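Local coordinates for regulatory Subunit of Protein Kinase A (cAMP-dependent) from Euglena gracilis (Euglena gracilis, PDB 6RSX), which binds cyclic AMP in two cyclic nucleotide-binding domains and, as in related regulatory subunits, probably controls the kinase activity of the catalytic subunit, at residues Ser86-Ile91 against Ala130-Arg135; Asn80-Glu85 against Leu136-Arg141. All coordinates share one frame; numbering follows the deposited sequence.

Contact 1 (Ser86-Ile91 against Ala130-Arg135); sequences SGTCNI and AVSNVR. With CMP (adenosine-3',5'-cyclic-monophosphate), chain B.
Two separate strand pairings meet here, their registers offset by two residues, and the hydroxyl of S132 bridges the break. S132 OG lies between the backbone N and the carbonyl carbon (chi1 62°). From there it accepts a hydrogen bond from the backbone N of T88 (T88 N to S132 OG, 3.2 Å) and gives one to the carbonyl of its neighbour (S132 OG to N133 O, 2.8 Å). S132 OG also comes within 3.0 Å of G87 CA. G87 has backbone angles that suit a residue without a side chain, and a CB there would run into S132 OG and N133 O.

On one side of the break S86 and R135 form an antiparallel hydrogen-bonded pair. Their side chains continue it: R135 NE points almost straight at S86 OG (2.8 Å, 169° at the hydrogen), with the oxygen in the guanidinium plane. A bend at chi3 (-52°) helps bring the guanidinium round. A water joins S86 OG to R135 NH2.

On the other side C89 faces A130 in a non-hydrogen-bonded pair, and V131 N bonds to T88 O (2.9 Å). V131 CG2 rests against the amide of N90, 3.4 Å from OD1, which is hydrogen-bonded to T106. On the buried side V134 CG2 meets C89 SG at 3.9 Å. I91 leaves the contact and puts CG2 3.6 Å from N7 of the cAMP adenine. This is the corner between the two sheets of the cyclic nucleotide-binding beta-barrel, a cupin-type jelly roll.

Contact 2 (Asn80-Glu85 against Leu136-Arg141); sequences NFYVIE and LWALDR
F81-I84 and L136-L139 pack tightly in the buried middle of this antiparallel pair, while both ends are polar and partly exposed. Four backbone hydrogen bonds join F81 to L139 and V83 to W137. The shortest include V83 N to W137 O, 2.8 Å, where the donor lies nearly along the C=O axis. Y82 and A138 sit opposite each other between these pairs. Y82 CD1 lies 3.7 Å from A138 CB and 3.8 Å from L136 CD1, so the ring is held obliquely against both. The other branch of L136 touches I84, CD2 to CG1 at 3.9 Å.

At one end E85 and W137 lie side by side. The extended E85 chain brings OE2 to W137 NE1 (3.0 Å). The oxygen is near the indole plane, but the N-H meets the carboxylate from above its plane. E85 OE2 also forms a salt bridge with R34, which probably favours the charged carboxylate. At the other, N80 ND2 bonds to Y82 OH (3.1 Å, 174°). D140 is the N-cap of helix 141-147, its OD1 also hydrogen-bonded to T143.

Strands 61-65 and 112-113 flank the pair in the sheet. Helix 29-39 covers V83 and W137, and the F81 ring meets F144 of helix 141-147.

In the fold
From the N terminus, helix 29-39, strand 61-65 and its continuation 70-72 come first. Strand 80-84 then runs to the corner at E85, and the chain passes into strand 89-93 of the second sheet. After strand 102-107, strand 112-113 and helix 115-120, it returns through strand 127-130, turns the matching corner and enters strand 134-140. Contact 1 closes the inner loop of 38 residues. Contact 2 closes the outer one, so the first nests inside the second. The contacts also touch: C89 SG packs on I84 CD1, and R135 has a long, weak ion pair with E85. Together they tie the sheet of strands 89-93 and 127-130 to the sheet that leads into helix 141-147.

Contact 1 (Ser86-Ile91 against Ala130-Arg135)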
ATOM      1  N   SER A  86     -10.274   5.099  15.415  1.00 32.28           N
ATOM      2  CA  SER A  86     -11.002   4.011  16.088  1.00 33.13           C
ATOM      3  C   SER A  86     -12.208   3.621  15.257  1.00 32.70           C
ATOM      4  O   SER A  86     -12.809   4.462  14.574  1.00 29.68           O
ATOM      5  CB  SER A  86     -11.586   4.428  17.440  1.00 37.53           C
ATOM      6  OG  SER A  86     -10.726   5.232  18.188  1.00 43.57           O
ATOM      7  N   GLY A  87     -12.602   2.344  15.353  1.00 32.19           N
ATOM      8  CA  GLY A  87     -13.819   1.893  14.722  1.00 29.59           C
ATOM      9  C   GLY A  87     -13.547   1.355  13.338  1.00 27.82           C
ATOM     10  O   GLY A  87     -12.430   1.374  12.834  1.00 30.15           O
ATOM     11  N   THR A  88     -14.605   0.881  12.690  1.00 28.84           N
ATOM     12  CA  THR A  88     -14.501   0.427  11.311  1.00 30.09           C
ATOM     13  C   THR A  88     -15.582   1.134  10.483  1.00 29.77           C
ATOM     14  O   THR A  88     -16.605   1.573  11.010  1.00 31.60           O
ATOM     15  CB  THR A  88     -14.640  -1.068  11.167  1.00 32.97           C
ATOM     16  OG1 THR A  88     -15.978  -1.463  11.544  1.00 33.05           O
ATOM     17  CG2 THR A  88     -13.520  -1.792  12.048  1.00 30.42           C
ATOM     18  N   CYS A  89     -15.347   1.200   9.179  1.00 32.17           N
ATOM     19  CA  CYS A  89     -16.233   1.861   8.220  1.00 30.78           C
ATOM     20  C   CYS A  89     -16.454   0.951   7.029  1.00 30.08           C
ATOM     21  O   CYS A  89     -15.535   0.231   6.613  1.00 31.37           O
ATOM     22  CB  CYS A  89     -15.644   3.217   7.688  1.00 31.87           C
ATOM     23  SG  CYS A  89     -15.529   4.508   8.926  1.00 34.67           S
ATOM     24  N   ASN A  90     -17.658   0.974   6.469  1.00 27.94           N
ATOM     25  CA  ASN A  90     -17.941   0.254   5.234  1.00 29.28           C
ATOM     26  C   ASN A  90     -17.813   1.196   4.047  1.00 31.67           C
ATOM     27  O   ASN A  90     -18.340   2.312   4.080  1.00 31.75           O
ATOM     28  CB  ASN A  90     -19.342  -0.354   5.244  1.00 34.12           C
ATOM     29  CG  ASN A  90     -19.401  -1.624   6.146  1.00 40.35           C
ATOM     30  OD1 ASN A  90     -18.369  -2.186   6.481  1.00 39.74           O
ATOM     31  ND2 ASN A  90     -20.589  -2.017   6.554  1.00 43.78           N
ATOM     32  N   ILE A  91     -17.151   0.716   3.005  1.00 29.74           N
ATOM     33  CA  ILE A  91     -17.086   1.388   1.709  1.00 30.00           C
ATOM     34  C   ILE A  91     -18.223   0.827   0.867  1.00 34.78           C
ATOM     35  O   ILE A  91     -18.283  -0.388   0.614  1.00 33.27           O
ATOM     36  CB  ILE A  91     -15.737   1.145   1.018  1.00 32.13           C
ATOM     37  CG1 ILE A  91     -14.570   1.563   1.910  1.00 31.02           C
ATOM     38  CG2 ILE A  91     -15.719   1.831  -0.360  1.00 33.50           C
ATOM     39  CD1 ILE A  91     -14.623   3.036   2.426  1.00 32.52           C
ATOM     40  N   ALA A 130     -20.018   4.619   9.038  1.00 31.47           N
ATOM     41  CA  ALA A 130     -19.492   4.079  10.287  1.00 31.71           C
ATOM     42  C   ALA A 130     -20.232   2.787  10.613  1.00 30.49           C
ATOM     43  O   ALA A 130     -21.465   2.740  10.582  1.00 34.43           O
ATOM     44  CB  ALA A 130     -19.663   5.076  11.421  1.00 32.71           C
ATOM     45  N   VAL A 131     -19.483   1.740  10.957  1.00 30.25           N
ATOM     46  CA  VAL A 131     -20.103   0.486  11.388  1.00 33.77           C
ATOM     47  C   VAL A 131     -20.271   0.546  12.899  1.00 34.74           C
ATOM     48  O   VAL A 131     -21.378   0.404  13.419  1.00 38.33           O
ATOM     49  CB  VAL A 131     -19.263  -0.718  10.963  1.00 33.83           C
ATOM     50  CG1 VAL A 131     -19.846  -2.038  11.557  1.00 33.78           C
ATOM     51  CG2 VAL A 131     -19.204  -0.819   9.466  1.00 32.74           C
ATOM     52  N   SER A 132     -19.167   0.724  13.605  1.00 34.33           N
ATOM     53  CA  SER A 132     -19.135   1.057  15.019  1.00 35.43           C
ATOM     54  C   SER A 132     -19.197   2.575  15.167  1.00 35.93           C
ATOM     55  O   SER A 132     -19.226   3.310  14.182  1.00 36.80           O
ATOM     56  CB  SER A 132     -17.854   0.520  15.642  1.00 37.42           C
ATOM     57  OG  SER A 132     -16.731   1.147  15.006  1.00 36.40           O
ATOM     58  N   ASN A 133     -19.175   3.063  16.400  1.00 34.46           N
ATOM     59  CA  ASN A 133     -18.761   4.449  16.601  1.00 35.19           C
ATOM     60  C   ASN A 133     -17.338   4.591  16.090  1.00 35.22           C
ATOM     61  O   ASN A 133     -16.516   3.681  16.251  1.00 32.97           O
ATOM     62  CB  ASN A 133     -18.811   4.828  18.069  1.00 36.96           C
ATOM     63  CG  ASN A 133     -20.211   4.796  18.622  1.00 39.04           C
ATOM     64  OD1 ASN A 133     -21.205   4.904  17.883  1.00 39.92           O
ATOM     65  ND2 ASN A 133     -20.306   4.647  19.941  1.00 49.67           N
ATOM     66  N   VAL A 134     -17.042   5.725  15.470  1.00 31.53           N
ATOM     67  CA  VAL A 134     -15.754   5.905  14.810  1.00 30.89           C
ATOM     68  C   VAL A 134     -15.126   7.219  15.276  1.00 34.09           C
ATOM     69  O   VAL A 134     -15.819   8.235  15.501  1.00 33.55           O
ATOM     70  CB  VAL A 134     -15.907   5.864  13.265  1.00 33.44           C
ATOM     71  CG1 VAL A 134     -14.663   6.410  12.573  1.00 34.74           C
ATOM     72  CG2 VAL A 134     -16.250   4.452  12.734  1.00 32.12           C
ATOM     73  N   ARG A 135     -13.816   7.195  15.443  1.00 30.16           N
ATOM     74  CA  ARG A 135     -13.015   8.393  15.651  1.00 31.86           C
ATOM     75  C   ARG A 135     -12.090   8.550  14.449  1.00 32.42           C
ATOM     76  O   ARG A 135     -11.477   7.582  14.002  1.00 32.34           O
ATOM     77  CB  ARG A 135     -12.177   8.315  16.935  1.00 39.91           C
ATOM     78  CG  ARG A 135     -12.938   8.379  18.255  1.00 40.24           C
ATOM     79  CD  ARG A 135     -11.988   8.595  19.492  1.00 39.93           C
ATOM     80  NE  ARG A 135     -10.868   7.629  19.579  1.00 44.67           N
ATOM     81  CZ  ARG A 135      -9.825   7.788  20.388  0.51 36.10           C
ATOM     82  NH1 ARG A 135      -9.751   8.862  21.186  0.78 37.31           N
ATOM     83  NH2 ARG A 135      -8.849   6.881  20.390  0.88 38.70           N
TER
HETATM   84  P   CMP B 501     -13.245   9.838  -2.636  1.00 30.07           P
HETATM   85  O1P CMP B 501     -12.792  11.310  -2.349  1.00 30.96           O
HETATM   86  O2P CMP B 501     -13.791   9.396  -3.928  1.00 26.91           O
HETATM   87  O5' CMP B 501     -14.416   9.461  -1.599  1.00 28.73           O
HETATM   88  C5' CMP B 501     -14.732   8.100  -1.313  1.00 31.06           C
HETATM   89  C4' CMP B 501     -13.442   7.416  -0.968  1.00 29.54           C
HETATM   90  O4' CMP B 501     -13.554   6.004  -0.745  1.00 30.66           O
HETATM   91  C3' CMP B 501     -12.413   7.488  -2.066  1.00 30.37           C
HETATM   92  O3' CMP B 501     -11.940   8.802  -2.256  1.00 29.99           O
HETATM   93  C2' CMP B 501     -11.361   6.476  -1.601  1.00 30.34           C
HETATM   94  O2' CMP B 501     -10.488   7.118  -0.687  1.00 31.14           O
HETATM   95  C1' CMP B 501     -12.244   5.448  -0.837  1.00 31.51           C
HETATM   96  N9  CMP B 501     -12.365   4.152  -1.494  1.00 31.24           N
HETATM   97  C8  CMP B 501     -12.179   2.934  -0.876  1.00 32.51           C
HETATM   98  N7  CMP B 501     -12.427   1.980  -1.756  1.00 32.42           N
HETATM   99  C5  CMP B 501     -12.720   2.585  -2.916  1.00 34.07           C
HETATM  100  C6  CMP B 501     -13.014   2.012  -4.123  1.00 36.45           C
HETATM  101  N6  CMP B 501     -13.107   0.630  -4.528  1.00 39.36           N
HETATM  102  N1  CMP B 501     -13.253   2.747  -5.186  1.00 34.87           N
HETATM  103  C2  CMP B 501     -13.247   4.107  -5.035  1.00 34.70           C
HETATM  104  N3  CMP B 501     -12.941   4.709  -3.838  1.00 31.25           N
HETATM  105  C4  CMP B 501     -12.692   3.921  -2.769  1.00 32.91           C
HETATM  106  O   HOH W   1      -8.840   3.816  19.763  1.00 40.66           O

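Contact 2 (Asn80-Glu85 against Leu136-Arg141)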
ATOM      1  N   ASN A  80     -12.921  16.914   2.929  1.00 31.05           N
ATOM      2  CA  ASN A  80     -11.795  16.491   3.758  1.00 33.24           C
ATOM      3  C   ASN A  80     -11.200  15.156   3.312  1.00 31.41           C
ATOM      4  O   ASN A  80     -11.797  14.400   2.540  1.00 30.28           O
ATOM      5  CB  ASN A  80     -12.225  16.344   5.227  1.00 34.87           C
ATOM      6  CG  ASN A  80     -12.787  17.639   5.820  1.00 37.15           C
ATOM      7  OD1 ASN A  80     -12.224  18.727   5.661  1.00 35.64           O
ATOM      8  ND2 ASN A  80     -13.903  17.510   6.532  1.00 37.17           N
ATOM      9  N   PHE A  81      -9.980  14.915   3.786  1.00 27.96           N
ATOM     10  CA  PHE A  81      -9.311  13.624   3.728  1.00 29.59           C
ATOM     11  C   PHE A  81      -9.221  13.061   5.149  1.00 32.35           C
ATOM     12  O   PHE A  81      -8.946  13.811   6.098  1.00 33.05           O
ATOM     13  CB  PHE A  81      -7.925  13.815   3.103  1.00 30.20           C
ATOM     14  CG  PHE A  81      -7.071  12.588   3.115  1.00 31.24           C
ATOM     15  CD1 PHE A  81      -7.353  11.530   2.288  1.00 31.06           C
ATOM     16  CD2 PHE A  81      -5.896  12.594   3.810  1.00 36.68           C
ATOM     17  CE1 PHE A  81      -6.506  10.368   2.251  1.00 33.09           C
ATOM     18  CE2 PHE A  81      -5.052  11.462   3.782  1.00 41.58           C
ATOM     19  CZ  PHE A  81      -5.349  10.383   2.973  1.00 34.39           C
ATOM     20  N   TYR A  82      -9.489  11.752   5.314  1.00 28.55           N
ATOM     21  CA  TYR A  82      -9.662  11.182   6.647  1.00 30.73           C
ATOM     22  C   TYR A  82      -8.715  10.012   6.885  1.00 29.92           C
ATOM     23  O   TYR A  82      -8.413   9.242   5.963  1.00 27.26           O
ATOM     24  CB  TYR A  82     -11.107  10.655   6.864  1.00 29.20           C
ATOM     25  CG  TYR A  82     -12.165  11.749   6.782  1.00 30.97           C
ATOM     26  CD1 TYR A  82     -12.484  12.498   7.904  1.00 33.73           C
ATOM     27  CD2 TYR A  82     -12.887  11.967   5.600  1.00 32.77           C
ATOM     28  CE1 TYR A  82     -13.470  13.489   7.864  1.00 35.94           C
ATOM     29  CE2 TYR A  82     -13.865  12.957   5.538  1.00 29.64           C
ATOM     30  CZ  TYR A  82     -14.164  13.700   6.677  1.00 34.42           C
ATOM     31  OH  TYR A  82     -15.137  14.659   6.660  1.00 36.69           O
ATOM     32  N   VAL A  83      -8.273   9.877   8.138  1.00 26.64           N
ATOM     33  CA  VAL A  83      -7.646   8.622   8.616  1.00 26.11           C
ATOM     34  C   VAL A  83      -8.432   8.118   9.818  1.00 27.61           C
ATOM     35  O   VAL A  83      -8.733   8.870  10.742  1.00 29.71           O
ATOM     36  CB  VAL A  83      -6.155   8.821   8.986  1.00 33.68           C
ATOM     37  CG1 VAL A  83      -5.473   7.462   9.364  1.00 31.74           C
ATOM     38  CG2 VAL A  83      -5.374   9.494   7.856  1.00 35.71           C
ATOM     39  N   ILE A  84      -8.720   6.810   9.850  1.00 30.19           N
ATOM     40  CA  ILE A  84      -9.469   6.246  10.961  1.00 30.78           C
ATOM     41  C   ILE A  84      -8.547   6.104  12.174  1.00 29.92           C
ATOM     42  O   ILE A  84      -7.458   5.525  12.077  1.00 31.56           O
ATOM     43  CB  ILE A  84     -10.050   4.874  10.573  1.00 30.84           C
ATOM     44  CG1 ILE A  84     -11.084   5.040   9.432  1.00 30.53           C
ATOM     45  CG2 ILE A  84     -10.702   4.263  11.809  1.00 30.24           C
ATOM     46  CD1 ILE A  84     -11.674   3.686   8.906  1.00 31.88           C
ATOM     47  N   GLU A  85      -9.006   6.589  13.325  1.00 29.01           N
ATOM     48  CA  GLU A  85      -8.328   6.351  14.590  1.00 31.40           C
ATOM     49  C   GLU A  85      -8.938   5.150  15.319  1.00 31.70           C
ATOM     50  O   GLU A  85      -8.203   4.251  15.751  1.00 34.77           O
ATOM     51  CB  GLU A  85      -8.406   7.601  15.477  1.00 33.81           C
ATOM     52  CG  GLU A  85      -7.615   7.416  16.797  1.00 36.73           C
ATOM     53  CD  GLU A  85      -7.620   8.732  17.603  1.00 42.71           C
ATOM     54  OE1 GLU A  85      -8.695   9.373  17.698  1.00 42.18           O
ATOM     55  OE2 GLU A  85      -6.533   9.152  18.052  1.00 37.84           O
ATOM     56  N   LEU A 136     -11.975   9.796  13.933  1.00 30.75           N
ATOM     57  CA  LEU A 136     -11.169  10.036  12.742  1.00 28.81           C
ATOM     58  C   LEU A 136     -10.262  11.238  12.994  1.00 30.94           C
ATOM     59  O   LEU A 136     -10.596  12.112  13.802  1.00 31.82           O
ATOM     60  CB  LEU A 136     -12.056  10.410  11.517  1.00 32.48           C
ATOM     61  CG  LEU A 136     -13.286   9.551  11.183  1.00 34.53           C
ATOM     62  CD1 LEU A 136     -14.328  10.273  10.356  1.00 37.60           C
ATOM     63  CD2 LEU A 136     -12.805   8.391  10.375  1.00 34.53           C
ATOM     64  N   TRP A 137      -9.144  11.289  12.280  1.00 31.44           N
ATOM     65  CA  TRP A 137      -8.368  12.526  12.114  1.00 30.43           C
ATOM     66  C   TRP A 137      -8.532  12.999  10.678  1.00 27.57           C
ATOM     67  O   TRP A 137      -8.513  12.204   9.750  1.00 31.43           O
ATOM     68  CB  TRP A 137      -6.892  12.266  12.444  1.00 34.00           C
ATOM     69  CG  TRP A 137      -6.640  12.167  13.932  1.00 34.32           C
ATOM     70  CD1 TRP A 137      -6.441  11.013  14.694  1.00 36.40           C
ATOM     71  CD2 TRP A 137      -6.544  13.253  14.826  1.00 33.55           C
ATOM     72  NE1 TRP A 137      -6.242  11.362  16.014  1.00 34.68           N
ATOM     73  CE2 TRP A 137      -6.289  12.730  16.117  1.00 37.27           C
ATOM     74  CE3 TRP A 137      -6.622  14.640  14.659  1.00 33.60           C
ATOM     75  CZ2 TRP A 137      -6.130  13.554  17.232  1.00 36.04           C
ATOM     76  CZ3 TRP A 137      -6.473  15.452  15.762  1.00 41.34           C
ATOM     77  CH2 TRP A 137      -6.224  14.922  17.030  1.00 36.78           C
ATOM     78  N   ALA A 138      -8.694  14.308  10.468  1.00 30.62           N
ATOM     79  CA  ALA A 138      -9.043  14.804   9.145  1.00 34.41           C
ATOM     80  C   ALA A 138      -8.124  15.954   8.753  1.00 32.30           C
ATOM     81  O   ALA A 138      -7.668  16.709   9.610  1.00 32.79           O
ATOM     82  CB  ALA A 138     -10.481  15.316   9.107  1.00 33.52           C
ATOM     83  N   LEU A 139      -7.810  16.022   7.459  1.00 29.91           N
ATOM     84  CA  LEU A 139      -7.168  17.180   6.832  1.00 32.55           C
ATOM     85  C   LEU A 139      -8.166  17.860   5.914  1.00 34.26           C
ATOM     86  O   LEU A 139      -8.864  17.196   5.136  1.00 32.05           O
ATOM     87  CB  LEU A 139      -5.957  16.783   5.985  1.00 39.49           C
ATOM     88  CG  LEU A 139      -4.666  16.324   6.655  1.00 47.11           C
ATOM     89  CD1 LEU A 139      -3.714  15.839   5.587  1.00 43.15           C
ATOM     90  CD2 LEU A 139      -4.105  17.543   7.371  1.00 42.48           C
ATOM     91  N   ASP A 140      -8.163  19.188   5.930  1.00 33.67           N
ATOM     92  CA  ASP A 140      -9.058  19.862   5.005  1.00 36.56           C
ATOM     93  C   ASP A 140      -8.447  19.931   3.603  1.00 33.21           C
ATOM     94  O   ASP A 140      -7.298  19.550   3.355  1.00 33.58           O
ATOM     95  CB  ASP A 140      -9.438  21.238   5.546  1.00 37.46           C
ATOM     96  CG  ASP A 140      -8.265  22.229   5.594  1.00 44.93           C
ATOM     97  OD1 ASP A 140      -7.231  22.051   4.918  1.00 42.17           O
ATOM     98  OD2 ASP A 140      -8.418  23.231   6.329  1.00 51.24           O
ATOM     99  N   ARG A 141      -9.245  20.458   2.656  1.00 36.04           N
ATOM    100  CA  ARG A 141      -8.843  20.375   1.257  1.00 36.48           C
ATOM    101  C   ARG A 141      -7.573  21.176   1.008  1.00 34.43           C
ATOM    102  O   ARG A 141      -6.663  20.715   0.307  1.00 32.57           O
ATOM    103  CB  ARG A 141      -9.981  20.874   0.354  1.00 42.01           C
ATOM    104  CG  ARG A 141      -9.639  20.822  -1.110  1.00 45.67           C
ATOM    105  CD  ARG A 141     -10.794  21.334  -1.982  1.00 49.25           C
ATOM    106  NE  ARG A 141     -10.354  21.386  -3.370  1.00 67.46           N
ATOM    107  CZ  ARG A 141      -9.754  22.446  -3.913  1.00 72.89           C
ATOM    108  NH1 ARG A 141      -9.547  23.539  -3.181  1.00 65.33           N
ATOM    109  NH2 ARG A 141      -9.364  22.419  -5.186  1.00 66.08           N
TER